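Local structure of uncharacterized protein (Pseudomonas aeruginosa, 4O8B) at residues Gly3-Ala8 and Met61-Cys66. The protein is a helix-turn-helix transcriptional regulator, BswR, that controls bacterial motility and biofilm formation by modulating the small RNA rsmZ, probably as a DNA-binding activator. Residues are numbered along the deposited sequence; the frame is centred on the assembly and turned at random.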
loop_
_atom_site.group_PDB
_atom_site.type_symbol
_atom_site.label_atom_id
_atom_site.label_comp_id
_atom_site.label_asym_id
_atom_site.label_seq_id
_atom_site.Cartn_x
_atom_site.Cartn_y
_atom_site.Cartn_z
ATOM N N GLY A 3 11.045 4.379 3.244
ATOM C CA GLY A 3 11.972 5.284 2.589
ATOM C C GLY A 3 12.355 4.844 1.193
ATOM O O GLY A 3 12.254 5.621 0.241
ATOM N N THR A 4 12.798 3.602 1.062
ATOM C CA THR A 4 13.199 3.059 -0.233
ATOM C C THR A 4 12.155 3.350 -1.308
ATOM O O THR A 4 12.484 3.832 -2.387
ATOM C CB THR A 4 13.418 1.532 -0.160
ATOM O OG1 THR A 4 12.268 0.914 0.428
ATOM C CG2 THR A 4 14.651 1.210 0.666
ATOM N N ARG A 5 10.899 3.055 -0.998
ATOM C CA ARG A 5 9.800 3.281 -1.941
ATOM C C ARG A 5 9.671 4.762 -2.273
ATOM O O ARG A 5 9.422 5.129 -3.419
ATOM C CB ARG A 5 8.489 2.774 -1.340
ATOM C CG ARG A 5 8.533 1.311 -0.908
ATOM C CD ARG A 5 8.550 0.372 -2.103
ATOM N NE ARG A 5 8.781 -1.013 -1.694
ATOM C CZ ARG A 5 9.898 -1.693 -1.950
ATOM N NH1 ARG A 5 10.895 -1.113 -2.608
ATOM N NH2 ARG A 5 10.024 -2.940 -1.518
ATOM N N LEU A 6 9.843 5.610 -1.264
ATOM C CA LEU A 6 9.752 7.052 -1.460
ATOM C C LEU A 6 10.910 7.536 -2.327
ATOM O O LEU A 6 10.732 8.365 -3.214
ATOM C CB LEU A 6 9.774 7.771 -0.109
ATOM C CG LEU A 6 9.715 9.305 -0.137
ATOM C CD1 LEU A 6 8.347 9.771 -0.623
ATOM C CD2 LEU A 6 9.992 9.838 1.256
ATOM N N LYS A 7 12.103 7.007 -2.068
ATOM C CA LYS A 7 13.286 7.380 -2.826
ATOM C C LYS A 7 13.178 6.832 -4.245
ATOM O O LYS A 7 13.461 7.538 -5.222
ATOM C CB LYS A 7 14.550 6.825 -2.155
ATOM C CG LYS A 7 15.849 7.428 -2.687
ATOM C CD LYS A 7 17.073 6.782 -2.046
ATOM C CE LYS A 7 17.149 7.060 -0.550
ATOM N NZ LYS A 7 17.377 8.508 -0.256
ATOM N N ALA A 8 12.766 5.572 -4.355
ATOM C CA ALA A 8 12.615 4.916 -5.651
ATOM C C ALA A 8 11.572 5.629 -6.500
ATOM O O ALA A 8 11.697 5.698 -7.721
ATOM C CB ALA A 8 12.221 3.461 -5.448
ATOM N N MET A 61 -0.493 5.321 -3.436
ATOM C CA MET A 61 -0.081 5.460 -2.045
ATOM C C MET A 61 0.370 4.113 -1.499
ATOM O O MET A 61 1.317 4.035 -0.712
ATOM C CB MET A 61 -1.243 5.995 -1.201
ATOM C CG MET A 61 -1.064 5.776 0.293
ATOM S SD MET A 61 -2.478 6.333 1.251
ATOM C CE MET A 61 -2.075 8.048 1.484
ATOM N N ALA A 62 -0.316 3.053 -1.929
ATOM C CA ALA A 62 0.002 1.704 -1.484
ATOM C C ALA A 62 1.463 1.343 -1.750
ATOM O O ALA A 62 2.106 0.697 -0.926
ATOM C CB ALA A 62 -0.915 0.703 -2.182
ATOM N N TYR A 63 1.974 1.762 -2.904
ATOM C CA TYR A 63 3.353 1.482 -3.272
ATOM C C TYR A 63 4.322 1.949 -2.187
ATOM O O TYR A 63 5.236 1.216 -1.796
ATOM C CB TYR A 63 3.703 2.174 -4.590
ATOM C CG TYR A 63 5.158 2.051 -4.977
ATOM C CD1 TYR A 63 5.703 0.816 -5.324
ATOM C CD2 TYR A 63 6.010 3.159 -4.931
ATOM C CE1 TYR A 63 7.056 0.692 -5.662
ATOM C CE2 TYR A 63 7.359 3.048 -5.265
ATOM C CZ TYR A 63 7.876 1.808 -5.608
ATOM O OH TYR A 63 9.206 1.688 -5.929
ATOM N N LEU A 64 4.116 3.174 -1.717
ATOM C CA LEU A 64 4.971 3.758 -0.683
ATOM C C LEU A 64 4.862 3.013 0.644
ATOM O O LEU A 64 5.641 3.252 1.566
ATOM C CB LEU A 64 4.604 5.227 -0.492
ATOM C CG LEU A 64 4.714 6.084 -1.761
ATOM C CD1 LEU A 64 4.024 7.421 -1.553
ATOM C CD2 LEU A 64 6.176 6.278 -2.120
ATOM N N TYR A 65 3.899 2.100 0.726
ATOM C CA TYR A 65 3.681 1.302 1.934
ATOM C C TYR A 65 3.726 -0.188 1.609
ATOM O O TYR A 65 3.124 -1.001 2.312
ATOM C CB TYR A 65 2.326 1.648 2.558
ATOM C CG TYR A 65 2.299 2.956 3.314
ATOM C CD1 TYR A 65 2.815 3.048 4.611
ATOM C CD2 TYR A 65 1.771 4.110 2.730
ATOM C CE1 TYR A 65 2.788 4.249 5.312
ATOM C CE2 TYR A 65 1.745 5.322 3.427
ATOM C CZ TYR A 65 2.259 5.383 4.710
ATOM O OH TYR A 65 2.234 6.578 5.393
ATOM N N CYS A 66 4.440 -0.540 0.546
ATOM C CA CYS A 66 4.566 -1.934 0.123
ATOM C C CYS A 66 5.962 -2.481 0.397
ATOM O O CYS A 66 6.855 -2.366 -0.438
ATOM C CB CYS A 66 4.243 -2.055 -1.366
ATOM S SG CYS A 66 4.631 -3.671 -2.065
#
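Over one face of the Tyr-63 ring lies Arg-5 CD, 3.8 Å above the plane and displaced toward the rim, in a CH-pi contact. The guanidinium beyond it is met at its edge, where Arg-5 NE donates to Cys-66 O over 2.7 Å in a nearly straight bond (N-H...O 175°). That carbonyl oxygen sits practically in the guanidinium plane, although NE is tilted 26° from the carbonyl's own plane; NH2 adds a weak bond to the same oxygen. A bend at chi2 (-72°) turns CD from an extended course and over the Tyr-63 ring. Residues 3-8 belong to helix 3-13, the first helix of a Cro/C1-type helix-turn-helix domain, and 61-66 to the loop leading from helix 47-57 to helix 69-79. A salt bridge from Arg-5 NH2 to Asp-69 joins the first helix to helix 69-79 as well. At the ring's hydroxyl end, Ala-8 CB approaches Tyr-63 OH at 3.5 Å. Apolar packing takes over at Leu-64, whose CD2 rests 3.7 Å from Leu-6 CA, while Leu-6 itself reaches Leu-53 and Leu-57. Tyr-65, its CB directed away from helix 3-13, stacks on Tyr-65 of the second subunit, and Cys-66 packs on Ala-62 of that subunit.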